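Local coordinates for histidine triad (HIT) protein (Clostridium difficile, PDB 4EGU) that binds zinc and guanosine-5'-monophosphate and, as a histidine triad protein, probably acts as a nucleotide hydrolase or transferase working through a histidine-nucleotidyl intermediate, at residues C6-I11 and Q96-L101; P35-H40 and H104-K109; Y49-D54 and N88-D93. All coordinates share one frame; numbering follows the deposited sequence. Where two conformers were deposited one is given.

Interaction 1: residues C6-I11 and Q96-L101; sequences CIFCKI and QEVKHL. With ZN (zinc ion), chain D; K (potassium ion), chain E; 5GP (guanosine-5'-monophosphate), chain C.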
loop_
_atom_site.group_PDB
_atom_site.type_symbol
_atom_site.label_atom_id
_atom_site.label_comp_id
_atom_site.label_asym_id
_atom_site.label_seq_id
_atom_site.Cartn_x
_atom_site.Cartn_y
_atom_site.Cartn_z
ATOM N N CYS A 6 -11.342 -14.057 14.336
ATOM C CA CYS A 6 -10.869 -13.352 13.150
ATOM C C CYS A 6 -11.659 -13.746 11.910
ATOM O O CYS A 6 -11.563 -14.868 11.433
ATOM C CB CYS A 6 -9.382 -13.621 12.926
ATOM S SG CYS A 6 -8.780 -12.699 11.503
ATOM N N ILE A 7 -12.421 -12.806 11.369
ATOM C CA ILE A 7 -13.232 -13.048 10.199
ATOM C C ILE A 7 -12.334 -13.487 9.033
ATOM O O ILE A 7 -12.704 -14.366 8.265
ATOM C CB ILE A 7 -14.052 -11.782 9.807
ATOM C CG1 ILE A 7 -15.061 -11.410 10.895
ATOM C CG2 ILE A 7 -14.759 -11.984 8.467
ATOM C CD1 ILE A 7 -15.652 -10.021 10.710
ATOM N N PHE A 8 -11.168 -12.864 8.868
ATOM C CA PHE A 8 -10.336 -13.174 7.699
ATOM C C PHE A 8 -9.640 -14.530 7.826
ATOM O O PHE A 8 -9.418 -15.174 6.802
ATOM C CB PHE A 8 -9.359 -12.054 7.370
ATOM C CG PHE A 8 -10.000 -10.787 6.829
ATOM C CD1 PHE A 8 -11.372 -10.657 6.625
ATOM C CD2 PHE A 8 -9.203 -9.702 6.521
ATOM C CE1 PHE A 8 -11.922 -9.467 6.132
ATOM C CE2 PHE A 8 -9.745 -8.525 6.031
ATOM C CZ PHE A 8 -11.110 -8.404 5.833
ATOM N N CYS A 9 -9.316 -14.992 9.036
ATOM C CA CYS A 9 -8.845 -16.368 9.175
ATOM C C CYS A 9 -9.930 -17.341 8.714
ATOM O O CYS A 9 -9.651 -18.333 8.051
ATOM C CB CYS A 9 -8.451 -16.682 10.615
ATOM S SG CYS A 9 -6.809 -16.078 11.129
ATOM N N LYS A 10 -11.179 -17.066 9.074
ATOM C CA LYS A 10 -12.287 -17.945 8.692
ATOM C C LYS A 10 -12.557 -17.877 7.182
ATOM O O LYS A 10 -12.906 -18.885 6.585
ATOM C CB LYS A 10 -13.558 -17.578 9.452
ATOM C CG LYS A 10 -13.531 -17.749 10.951
ATOM C CD LYS A 10 -14.862 -17.265 11.539
ATOM C CE LYS A 10 -14.888 -17.302 13.060
ATOM N NZ LYS A 10 -14.825 -18.682 13.629
ATOM N N ILE A 11 -12.405 -16.698 6.574
ATOM C CA ILE A 11 -12.540 -16.562 5.129
ATOM C C ILE A 11 -11.346 -17.289 4.437
ATOM O O ILE A 11 -11.552 -18.004 3.466
ATOM C CB ILE A 11 -12.677 -15.066 4.683
ATOM C CG1 ILE A 11 -14.034 -14.496 5.121
ATOM C CG2 ILE A 11 -12.482 -14.949 3.174
ATOM C CD1 ILE A 11 -14.256 -13.039 4.800
ATOM N N GLN A 96 -7.922 0.775 10.601
ATOM C CA GLN A 96 -7.974 -0.677 10.523
ATOM C C GLN A 96 -9.056 -1.124 11.473
ATOM O O GLN A 96 -9.148 -0.685 12.631
ATOM C CB GLN A 96 -6.670 -1.289 10.985
ATOM C CG GLN A 96 -6.495 -2.742 10.665
ATOM C CD GLN A 96 -5.335 -3.371 11.454
ATOM O OE1 GLN A 96 -4.910 -2.887 12.507
ATOM N NE2 GLN A 96 -4.922 -4.540 11.015
ATOM N N GLU A 97 -9.894 -1.996 10.952
ATOM C CA GLU A 97 -10.991 -2.591 11.726
ATOM C C GLU A 97 -10.750 -4.110 11.924
ATOM O O GLU A 97 -10.742 -4.616 13.046
ATOM C CB GLU A 97 -12.338 -2.325 11.029
ATOM C CG GLU A 97 -12.624 -0.841 10.767
ATOM C CD GLU A 97 -13.752 -0.623 9.775
ATOM O OE1 GLU A 97 -13.571 -0.899 8.564
ATOM O OE2 GLU A 97 -14.819 -0.185 10.212
ATOM N N VAL A 98 -10.556 -4.805 10.815
ATOM C CA VAL A 98 -10.257 -6.244 10.861
ATOM C C VAL A 98 -8.766 -6.416 11.041
ATOM O O VAL A 98 -7.969 -6.017 10.184
ATOM C CB VAL A 98 -10.717 -6.978 9.611
ATOM C CG1 VAL A 98 -10.351 -8.448 9.694
ATOM C CG2 VAL A 98 -12.231 -6.812 9.412
ATOM N N LYS A 99 -8.396 -6.999 12.175
ATOM C CA LYS A 99 -7.004 -7.076 12.600
ATOM C C LYS A 99 -6.356 -8.365 12.078
ATOM O O LYS A 99 -5.878 -9.218 12.838
ATOM C CB LYS A 99 -6.904 -6.927 14.127
ATOM C CG LYS A 99 -7.318 -5.544 14.620
ATOM C CD LYS A 99 -7.224 -5.459 16.136
ATOM C CE LYS A 99 -7.699 -4.114 16.669
ATOM N NZ LYS A 99 -7.622 -4.040 18.160
ATOM N N HIS A 100 -6.324 -8.453 10.753
ATOM C CA HIS A 100 -5.644 -9.508 10.005
ATOM C C HIS A 100 -5.101 -8.804 8.769
ATOM O O HIS A 100 -5.896 -8.239 8.016
ATOM C CB HIS A 100 -6.626 -10.623 9.608
ATOM C CG HIS A 100 -6.033 -11.739 8.810
ATOM N ND1 HIS A 100 -6.115 -13.059 9.225
ATOM C CD2 HIS A 100 -5.454 -11.745 7.587
ATOM C CE1 HIS A 100 -5.575 -13.817 8.291
ATOM N NE2 HIS A 100 -5.179 -13.049 7.286
ATOM N N LEU A 101 -3.780 -8.825 8.562
ATOM C CA LEU A 101 -3.150 -8.108 7.451
ATOM C C LEU A 101 -3.961 -8.232 6.173
ATOM O O LEU A 101 -4.257 -9.330 5.688
ATOM C CB LEU A 101 -1.748 -8.632 7.159
ATOM C CG LEU A 101 -0.942 -7.792 6.159
ATOM C CD1 LEU A 101 -0.461 -6.482 6.804
ATOM C CD2 LEU A 101 0.193 -8.581 5.598
HETATM ZN ZN ZN D . -6.800 -13.798 11.054
HETATM K K K E . -4.073 -4.812 7.907
HETATM P P 5GP C . -10.467 -2.277 7.256
HETATM O O1P 5GP C . -11.322 -1.045 7.457
HETATM O O2P 5GP C . -10.238 -3.123 8.478
HETATM O O3P 5GP C . -9.185 -1.915 6.634
HETATM O "O5'" 5GP C . -11.117 -3.138 6.116
HETATM C "C5'" 5GP C . -11.880 -4.279 6.429
HETATM C "C4'" 5GP C . -12.815 -4.576 5.315
HETATM O "O4'" 5GP C . -13.376 -5.874 5.522
HETATM C "C3'" 5GP C . -13.991 -3.604 5.200
HETATM O "O3'" 5GP C . -13.898 -2.866 3.978
HETATM C "C2'" 5GP C . -15.235 -4.526 5.190
HETATM O "O2'" 5GP C . -16.243 -4.176 4.263
HETATM C "C1'" 5GP C . -14.630 -5.910 4.912
HETATM N N9 5GP C . -15.365 -7.023 5.494
HETATM C C8 5GP C . -15.714 -7.118 6.791
HETATM N N7 5GP C . -16.339 -8.290 7.015
HETATM C C5 5GP C . -16.366 -8.948 5.838
HETATM C C6 5GP C . -16.880 -10.182 5.470
HETATM O O6 5GP C . -17.475 -10.964 6.273
HETATM N N1 5GP C . -16.702 -10.511 4.181
HETATM C C2 5GP C . -16.076 -9.714 3.276
HETATM N N2 5GP C . -15.975 -10.167 2.017
HETATM N N3 5GP C . -15.576 -8.508 3.584
HETATM C C4 5GP C . -15.730 -8.146 4.878
HETATM O O HOH W 1 -1.702 -3.011 8.839
HETATM O O HOH W 2 -5.487 -2.782 5.874
#
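Zinc ties the start of helix 7-12 to the loop before strand 103-107. Cys6 SG, Cys9 SG and His100 ND1 bind the ion from these segments, His100 ND1 at 2.1 Å, and His48 completes a Cys2His2 site built on a CxxC turn. Cys6 is also the N-cap: its SG, anti to the backbone N (chi1 -178°), accepts from Cys9 N at 3.4 Å. Both sulfurs reach the His100 ring at its edge, Cys9 SG in the ring plane, while Phe8 CB sits over one face, offset toward the rim. With ND1 on the zinc and NE2 bonded to Pro45 O, the ring is held at both nitrogens, which fixes its rotation.

Packing is tightest around Phe8. Val98 CG1 lies over the centre of the Phe8 ring, 3.6 Å from the centroid and 9° off the normal, a CH-pi contact. The ring's edge faces the nucleotide, with Phe8 CZ 3.4 Å from 5GP O4'. On the looser side Ile7 is exposed, its CG2 merely grazing the guanine at O6, and Lys99 turns away.

Glu97 N and Val98 N both donate to 5GP O2P, so two amides grip one phosphate oxygen. Glu97 OE1 lies 2.5 Å from 5GP O1P, so close that one acid group probably holds a proton. Two thiolates would offset the zinc's charge, consistent with a structural metal that holds the phosphate-binding loop beside the helix.

Interaction 2: residues P35-H40 and H104-K109; sequences PVAPYH and HILAGK. With 5GP (guanosine-5'-monophosphate), chain C.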
loop_
_atom_site.group_PDB
_atom_site.type_symbol
_atom_site.label_atom_id
_atom_site.label_comp_id
_atom_site.label_asym_id
_atom_site.label_seq_id
_atom_site.Cartn_x
_atom_site.Cartn_y
_atom_site.Cartn_z
ATOM N N PRO A 35 -18.328 -2.799 -0.902
ATOM C CA PRO A 35 -17.369 -2.157 -1.826
ATOM C C PRO A 35 -17.553 -0.678 -2.026
ATOM O O PRO A 35 -18.675 -0.187 -2.092
ATOM C CB PRO A 35 -17.625 -2.905 -3.146
ATOM C CG PRO A 35 -19.057 -3.383 -3.031
ATOM C CD PRO A 35 -19.202 -3.772 -1.588
ATOM N N VAL A 36 -16.446 0.041 -2.139
ATOM C CA VAL A 36 -16.494 1.468 -2.461
ATOM C C VAL A 36 -16.083 1.810 -3.914
ATOM O O VAL A 36 -16.045 2.973 -4.313
ATOM C CB VAL A 36 -15.679 2.308 -1.447
ATOM C CG1 VAL A 36 -16.046 1.918 -0.023
ATOM C CG2 VAL A 36 -14.199 2.141 -1.658
ATOM N N ALA A 37 -15.814 0.796 -4.721
ATOM C CA ALA A 37 -15.470 0.989 -6.130
ATOM C C ALA A 37 -15.910 -0.262 -6.885
ATOM O O ALA A 37 -16.176 -1.272 -6.261
ATOM C CB ALA A 37 -13.956 1.199 -6.304
ATOM N N PRO A 38 -15.981 -0.178 -8.223
ATOM C CA PRO A 38 -16.443 -1.348 -8.993
ATOM C C PRO A 38 -15.591 -2.578 -8.772
ATOM O O PRO A 38 -16.127 -3.680 -8.727
ATOM C CB PRO A 38 -16.366 -0.881 -10.442
ATOM C CG PRO A 38 -16.604 0.542 -10.351
ATOM C CD PRO A 38 -15.866 0.997 -9.092
ATOM N N TYR A 39 -14.281 -2.391 -8.655
ATOM C CA TYR A 39 -13.411 -3.416 -8.078
ATOM C C TYR A 39 -13.008 -2.913 -6.688
ATOM O O TYR A 39 -12.417 -1.829 -6.560
ATOM C CB TYR A 39 -12.160 -3.686 -8.937
ATOM C CG TYR A 39 -12.485 -4.079 -10.356
ATOM C CD1 TYR A 39 -12.846 -5.370 -10.693
ATOM C CD2 TYR A 39 -12.468 -3.119 -11.357
ATOM C CE1 TYR A 39 -13.184 -5.692 -12.005
ATOM C CE2 TYR A 39 -12.806 -3.421 -12.650
ATOM C CZ TYR A 39 -13.163 -4.698 -12.974
ATOM O OH TYR A 39 -13.511 -4.971 -14.279
ATOM N N HIS A 40 -13.377 -3.686 -5.665
ATOM C CA HIS A 40 -12.929 -3.444 -4.302
ATOM C C HIS A 40 -12.580 -4.819 -3.751
ATOM O O HIS A 40 -13.459 -5.609 -3.383
ATOM C CB HIS A 40 -13.967 -2.743 -3.452
ATOM C CG HIS A 40 -13.439 -2.385 -2.101
ATOM N ND1 HIS A 40 -14.131 -1.587 -1.225
ATOM C CD2 HIS A 40 -12.276 -2.705 -1.485
ATOM C CE1 HIS A 40 -13.422 -1.445 -0.123
ATOM N NE2 HIS A 40 -12.292 -2.114 -0.254
ATOM N N HIS A 104 -6.315 -3.428 0.458
ATOM C CA HIS A 104 -7.437 -3.079 -0.402
ATOM C C HIS A 104 -6.920 -2.704 -1.781
ATOM O O HIS A 104 -5.988 -1.905 -1.891
ATOM C CB HIS A 104 -8.172 -1.854 0.138
ATOM C CG HIS A 104 -8.759 -1.991 1.499
ATOM N ND1 HIS A 104 -10.102 -2.235 1.687
ATOM C CD2 HIS A 104 -8.204 -1.800 2.731
ATOM C CE1 HIS A 104 -10.329 -2.255 2.990
ATOM N NE2 HIS A 104 -9.205 -1.987 3.643
ATOM N N ILE A 105 -7.579 -3.229 -2.821
ATOM C CA ILE A 105 -7.412 -2.743 -4.182
ATOM C C ILE A 105 -8.717 -2.061 -4.574
ATOM O O ILE A 105 -9.778 -2.681 -4.505
ATOM C CB ILE A 105 -7.170 -3.861 -5.214
ATOM C CG1 ILE A 105 -6.132 -4.901 -4.800
ATOM C CG2 ILE A 105 -6.789 -3.236 -6.557
ATOM C CD1 ILE A 105 -6.116 -6.110 -5.760
ATOM N N LEU A 106 -8.619 -0.797 -4.991
ATOM C CA LEU A 106 -9.764 -0.058 -5.541
ATOM C C LEU A 106 -9.498 0.210 -7.008
ATOM O O LEU A 106 -8.429 0.707 -7.361
ATOM C CB LEU A 106 -9.960 1.276 -4.835
ATOM C CG LEU A 106 -10.171 1.192 -3.318
ATOM C CD1 LEU A 106 -10.410 2.598 -2.763
ATOM C CD2 LEU A 106 -11.276 0.269 -2.890
ATOM N N ALA A 107 -10.466 -0.060 -7.886
ATOM C CA ALA A 107 -10.260 0.171 -9.319
ATOM C C ALA A 107 -11.604 0.229 -10.040
ATOM O O ALA A 107 -12.653 -0.028 -9.460
ATOM C CB ALA A 107 -9.392 -0.918 -9.935
ATOM N N GLY A 108 -11.537 0.561 -11.329
ATOM C CA GLY A 108 -12.698 0.482 -12.209
ATOM C C GLY A 108 -13.470 1.773 -12.320
ATOM O O GLY A 108 -14.524 1.797 -12.932
ATOM N N LYS A 109 -12.955 2.835 -11.724
ATOM C CA LYS A 109 -13.534 4.170 -11.800
ATOM C C LYS A 109 -12.426 5.164 -11.451
ATOM O O LYS A 109 -11.421 4.821 -10.828
ATOM C CB LYS A 109 -14.712 4.356 -10.827
ATOM C CG LYS A 109 -14.334 4.365 -9.352
ATOM C CD LYS A 109 -15.527 4.601 -8.447
ATOM C CE LYS A 109 -15.675 6.002 -8.054
ATOM N NZ LYS A 109 -16.740 6.153 -7.055
HETATM P P 5GP C . -10.467 -2.277 7.256
HETATM O O1P 5GP C . -11.322 -1.045 7.457
HETATM O O2P 5GP C . -10.238 -3.123 8.478
HETATM O O3P 5GP C . -9.185 -1.915 6.634
HETATM O "O5'" 5GP C . -11.117 -3.138 6.116
HETATM C "C5'" 5GP C . -11.880 -4.279 6.429
HETATM C "C4'" 5GP C . -12.815 -4.576 5.315
HETATM O "O4'" 5GP C . -13.376 -5.874 5.522
HETATM C "C3'" 5GP C . -13.991 -3.604 5.200
HETATM O "O3'" 5GP C . -13.898 -2.866 3.978
HETATM C "C2'" 5GP C . -15.235 -4.526 5.190
HETATM O "O2'" 5GP C . -16.243 -4.176 4.263
HETATM C "C1'" 5GP C . -14.630 -5.910 4.912
HETATM N N9 5GP C . -15.365 -7.023 5.494
HETATM C C8 5GP C . -15.714 -7.118 6.791
HETATM N N7 5GP C . -16.339 -8.290 7.015
HETATM C C5 5GP C . -16.366 -8.948 5.838
HETATM C C6 5GP C . -16.880 -10.182 5.470
HETATM O O6 5GP C . -17.475 -10.964 6.273
HETATM N N1 5GP C . -16.702 -10.511 4.181
HETATM C C2 5GP C . -16.076 -9.714 3.276
HETATM N N2 5GP C . -15.975 -10.167 2.017
HETATM N N3 5GP C . -15.576 -8.508 3.584
HETATM C C4 5GP C . -15.730 -8.146 4.878
HETATM O O HOH W 3 -17.841 5.126 -4.157
HETATM O O HOH W 4 -14.607 5.217 -5.146
#
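His40 and His104 run alongside each other in the same direction and meet rim to rim with their planes at 44°. His40 NE2 and His104 ND1 are 2.9 Å apart in a nearly straight hydrogen bond (176°), whose proton could belong to either. The remaining nitrogens are engaged: Val36 N donates to His40 ND1 at 3.0 Å, close to the ring plane, and His104 NE2 donates to 5GP O3P at 3.0 Å. A relay runs from a backbone amide through two imidazoles to the phosphate; it fixes both ring rotations and could let the phosphate charge be felt at His40. Leu106 also runs alongside His40 and sets its CD2 over the centre of that ring, 3.5 Å from the centroid, while the Val36 side chain crosses Leu106 obliquely, its CG2 touching Leu106 CD2.

His40, His104 and Leu106 stem from strands 39-45 and 103-107, antiparallel neighbours in the central sheet of the HIT fold, and His104 belongs to the predicted histidine triad motif. Tyr39 and Ala107 form the hydrogen-bonded pair: Tyr39 N donates to Ala107 O from above the carbonyl plane, whereas Ala107 N meets Tyr39 O on an in-plane lone pair at 2.9 Å. His40 and Leu106 form the next, non-hydrogen-bonded pair, their side chains on the other face from Tyr39 and Ala107.

The Tyr39 ring turns its edge to Gly108, whose CA is 3.7 Å from Tyr39 CD2. Lys109, bent at chi3 (-96°), crosses Pro38 at about a right angle, and two waters bridge Val36 O and Lys109 NZ, one through a weak bond to the amine.

Interaction 3: residues Y49-D54 and N88-D93; sequences YDSLID and NNCGSD. With 5GP (guanosine-5'-monophosphate), chain C.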
loop_
_atom_site.group_PDB
_atom_site.type_symbol
_atom_site.label_atom_id
_atom_site.label_comp_id
_atom_site.label_asym_id
_atom_site.label_seq_id
_atom_site.Cartn_x
_atom_site.Cartn_y
_atom_site.Cartn_z
ATOM N N TYR A 49 -1.383 -12.221 10.618
ATOM C CA TYR A 49 -0.614 -11.161 11.253
ATOM C C TYR A 49 -1.619 -10.098 11.664
ATOM O O TYR A 49 -2.525 -9.783 10.886
ATOM C CB TYR A 49 0.378 -10.508 10.278
ATOM C CG TYR A 49 1.468 -11.373 9.790
ATOM C CD1 TYR A 49 2.628 -11.528 10.552
ATOM C CD2 TYR A 49 1.403 -11.954 8.542
ATOM C CE1 TYR A 49 3.675 -12.273 10.100
ATOM C CE2 TYR A 49 2.445 -12.716 8.084
ATOM C CZ TYR A 49 3.582 -12.869 8.862
ATOM O OH TYR A 49 4.623 -13.627 8.378
ATOM N N ASP A 50 -1.482 -9.507 12.848
ATOM C CA ASP A 50 -2.487 -8.568 13.294
ATOM C C ASP A 50 -2.521 -7.299 12.416
ATOM O O ASP A 50 -3.567 -6.696 12.247
ATOM C CB ASP A 50 -2.238 -8.120 14.746
ATOM C CG ASP A 50 -2.430 -9.211 15.787
ATOM O OD1 ASP A 50 -3.053 -10.243 15.514
ATOM O OD2 ASP A 50 -1.959 -8.997 16.928
ATOM N N SER A 51 -1.360 -6.886 11.907
ATOM C CA SER A 51 -1.204 -5.632 11.165
ATOM C C SER A 51 0.192 -5.593 10.570
ATOM O O SER A 51 1.039 -6.423 10.885
ATOM C CB SER A 51 -1.375 -4.414 12.075
ATOM O OG SER A 51 -0.234 -4.210 12.882
ATOM N N LEU A 52 0.443 -4.579 9.746
ATOM C CA LEU A 52 1.739 -4.399 9.120
ATOM C C LEU A 52 2.891 -4.328 10.129
ATOM O O LEU A 52 3.973 -4.863 9.891
ATOM C CB LEU A 52 1.693 -3.137 8.241
ATOM C CG LEU A 52 2.983 -2.738 7.565
ATOM C CD1 LEU A 52 3.509 -3.806 6.653
ATOM C CD2 LEU A 52 2.748 -1.446 6.800
ATOM N N ILE A 53 2.678 -3.652 11.255
ATOM C CA ILE A 53 3.766 -3.522 12.231
ATOM C C ILE A 53 4.084 -4.816 12.953
ATOM O O ILE A 53 5.115 -4.888 13.632
ATOM C CB ILE A 53 3.549 -2.389 13.247
ATOM C CG1 ILE A 53 2.344 -2.633 14.150
ATOM C CG2 ILE A 53 3.452 -1.093 12.545
ATOM C CD1 ILE A 53 2.247 -1.591 15.276
ATOM N N ASP A 54 3.231 -5.822 12.824
ATOM C CA ASP A 54 3.449 -7.111 13.449
ATOM C C ASP A 54 4.178 -8.094 12.531
ATOM O O ASP A 54 4.452 -9.210 12.938
ATOM C CB ASP A 54 2.120 -7.631 13.951
ATOM C CG ASP A 54 1.538 -6.706 15.023
ATOM O OD1 ASP A 54 2.175 -6.559 16.083
ATOM O OD2 ASP A 54 0.458 -6.107 14.800
ATOM N N ASN A 88 -3.263 0.008 2.683
ATOM C CA ASN A 88 -3.185 -0.737 3.933
ATOM C C ASN A 88 -3.509 0.209 5.084
ATOM O O ASN A 88 -2.935 1.296 5.179
ATOM C CB ASN A 88 -1.799 -1.359 4.165
ATOM C CG ASN A 88 -1.756 -2.131 5.469
ATOM O OD1 ASN A 88 -1.326 -1.614 6.499
ATOM N ND2 ASN A 88 -2.226 -3.353 5.444
ATOM N N ASN A 89 -4.406 -0.229 5.945
ATOM C CA ASN A 89 -4.778 0.483 7.155
ATOM C C ASN A 89 -4.168 -0.237 8.354
ATOM O O ASN A 89 -4.440 -1.412 8.580
ATOM C CB ASN A 89 -6.303 0.474 7.290
ATOM C CG ASN A 89 -7.004 1.221 6.184
ATOM O OD1 ASN A 89 -6.481 2.179 5.619
ATOM N ND2 ASN A 89 -8.197 0.772 5.848
ATOM N N CYS A 90 -3.350 0.480 9.120
ATOM C CA CYS A 90 -2.627 -0.120 10.230
ATOM C C CYS A 90 -3.021 0.537 11.548
ATOM O O CYS A 90 -2.730 1.695 11.795
ATOM C CB CYS A 90 -1.120 0.013 10.010
ATOM S SG CYS A 90 -0.146 -0.879 11.266
ATOM N N GLY A 91 -3.697 -0.214 12.399
ATOM C CA GLY A 91 -4.072 0.303 13.689
ATOM C C GLY A 91 -5.229 1.272 13.668
ATOM O O GLY A 91 -5.840 1.559 12.638
ATOM N N SER A 92 -5.523 1.797 14.851
ATOM C CA SER A 92 -6.756 2.533 15.064
ATOM C C SER A 92 -6.839 3.773 14.206
ATOM O O SER A 92 -7.833 4.012 13.524
ATOM C CB SER A 92 -6.882 2.927 16.550
ATOM O OG SER A 92 -7.894 3.902 16.717
ATOM N N ASP A 93 -5.805 4.595 14.252
ATOM C CA ASP A 93 -5.847 5.834 13.531
ATOM C C ASP A 93 -5.697 5.637 12.017
ATOM O O ASP A 93 -6.114 6.500 11.249
ATOM C CB ASP A 93 -4.836 6.796 14.163
ATOM C CG ASP A 93 -5.362 7.396 15.510
ATOM O OD1 ASP A 93 -6.570 7.282 15.778
ATOM O OD2 ASP A 93 -4.592 7.973 16.314
HETATM P P 5GP C . -10.467 -2.277 7.256
HETATM O O1P 5GP C . -11.322 -1.045 7.457
HETATM O O2P 5GP C . -10.238 -3.123 8.478
HETATM O O3P 5GP C . -9.185 -1.915 6.634
HETATM O "O5'" 5GP C . -11.117 -3.138 6.116
HETATM C "C5'" 5GP C . -11.880 -4.279 6.429
HETATM C "C4'" 5GP C . -12.815 -4.576 5.315
HETATM O "O4'" 5GP C . -13.376 -5.874 5.522
HETATM C "C3'" 5GP C . -13.991 -3.604 5.200
HETATM O "O3'" 5GP C . -13.898 -2.866 3.978
HETATM C "C2'" 5GP C . -15.235 -4.526 5.190
HETATM O "O2'" 5GP C . -16.243 -4.176 4.263
HETATM C "C1'" 5GP C . -14.630 -5.910 4.912
HETATM N N9 5GP C . -15.365 -7.023 5.494
HETATM C C8 5GP C . -15.714 -7.118 6.791
HETATM N N7 5GP C . -16.339 -8.290 7.015
HETATM C C5 5GP C . -16.366 -8.948 5.838
HETATM C C6 5GP C . -16.880 -10.182 5.470
HETATM O O6 5GP C . -17.475 -10.964 6.273
HETATM N N1 5GP C . -16.702 -10.511 4.181
HETATM C C2 5GP C . -16.076 -9.714 3.276
HETATM N N2 5GP C . -15.975 -10.167 2.017
HETATM N N3 5GP C . -15.576 -8.508 3.584
HETATM C C4 5GP C . -15.730 -8.146 4.878
HETATM O O HOH W 1 -1.702 -3.011 8.839
#
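This is a small, buried, water-mediated contact between the loop that follows strand 39-45 and the end of strand 84-90, an outermost strand of the sheet within its chain. It buries 181 Å²; the nearest CA atoms, of Ser51 and Cys90, are 5.8 Å apart, and the two segments form no beta bridge.

Cys90 supplies the side chain at its centre. Its SG, anti to the backbone N (chi1 -174°), points at the turn and is met by three residues: Ser51 OG at 3.7 Å, Ile53 CG2 at 3.8 Å and, more loosely, Leu52 CB. The Ser51 hydroxyl has its own strong partner, donating to Asp54 OD2 at 2.8 Å from above the carboxylate plane. Ser51 OG also accepts a weak bond from Ile53 N, and Asp54 N donates to Ser51 O, so the short 3-10 segment 52-54 is held together by its own residues.

Polar coupling runs through one water. It accepts from Leu52 N at 2.8 Å and donates to Asn88 OD1, also at 2.8 Å, and to Asn89 O at 3.2 Å, so a single molecule links a loop amide to two oxygens of the strand. The same water is a ligand of the bound potassium ion. The Asn88 amide is gripped at its other end too, since ND2 is hydrogen-bonded to His102 O, and Leu52 CB touches OD1 as its side chain crosses obliquely.

Alternation along the strand sends Asn89 away from the loop, and its ND2 donates to 5GP O3P at 3.0 Å. Asn89 OD1 takes a hydrogen bond from Arg85 of the second subunit. Asn88 to Cys90 pair antiparallel with a strand of that subunit, an arrangement characteristic of dimeric HIT proteins, whose sheet continues through the interface beside the nucleotide phosphate site.

How the interactions relate
All three contacts touch the same nucleotide, 5GP. Interactions 1 and 3 are neighbours, their centres about 11 Å apart, joined by a probable hydrogen bond from Leu101 N to Tyr49 O and by Leu101 CD1 packing on Leu52. Interaction 2 lies farther off, its centre about 19 Å from that of interaction 1 and 21 Å from that of interaction 3. Along the chain 6-11, 35-40, 49-54, 88-93, 96-101 and 104-109 follow in order: interactions 1 and 2 cross, and interaction 3 is nested within both. Neighbouring strands 84-90 and 103-107 link interactions 3 and 2, so the loop tied by zinc, the sheet and the edge strand at the dimer interface each contribute groups that bind the phosphate.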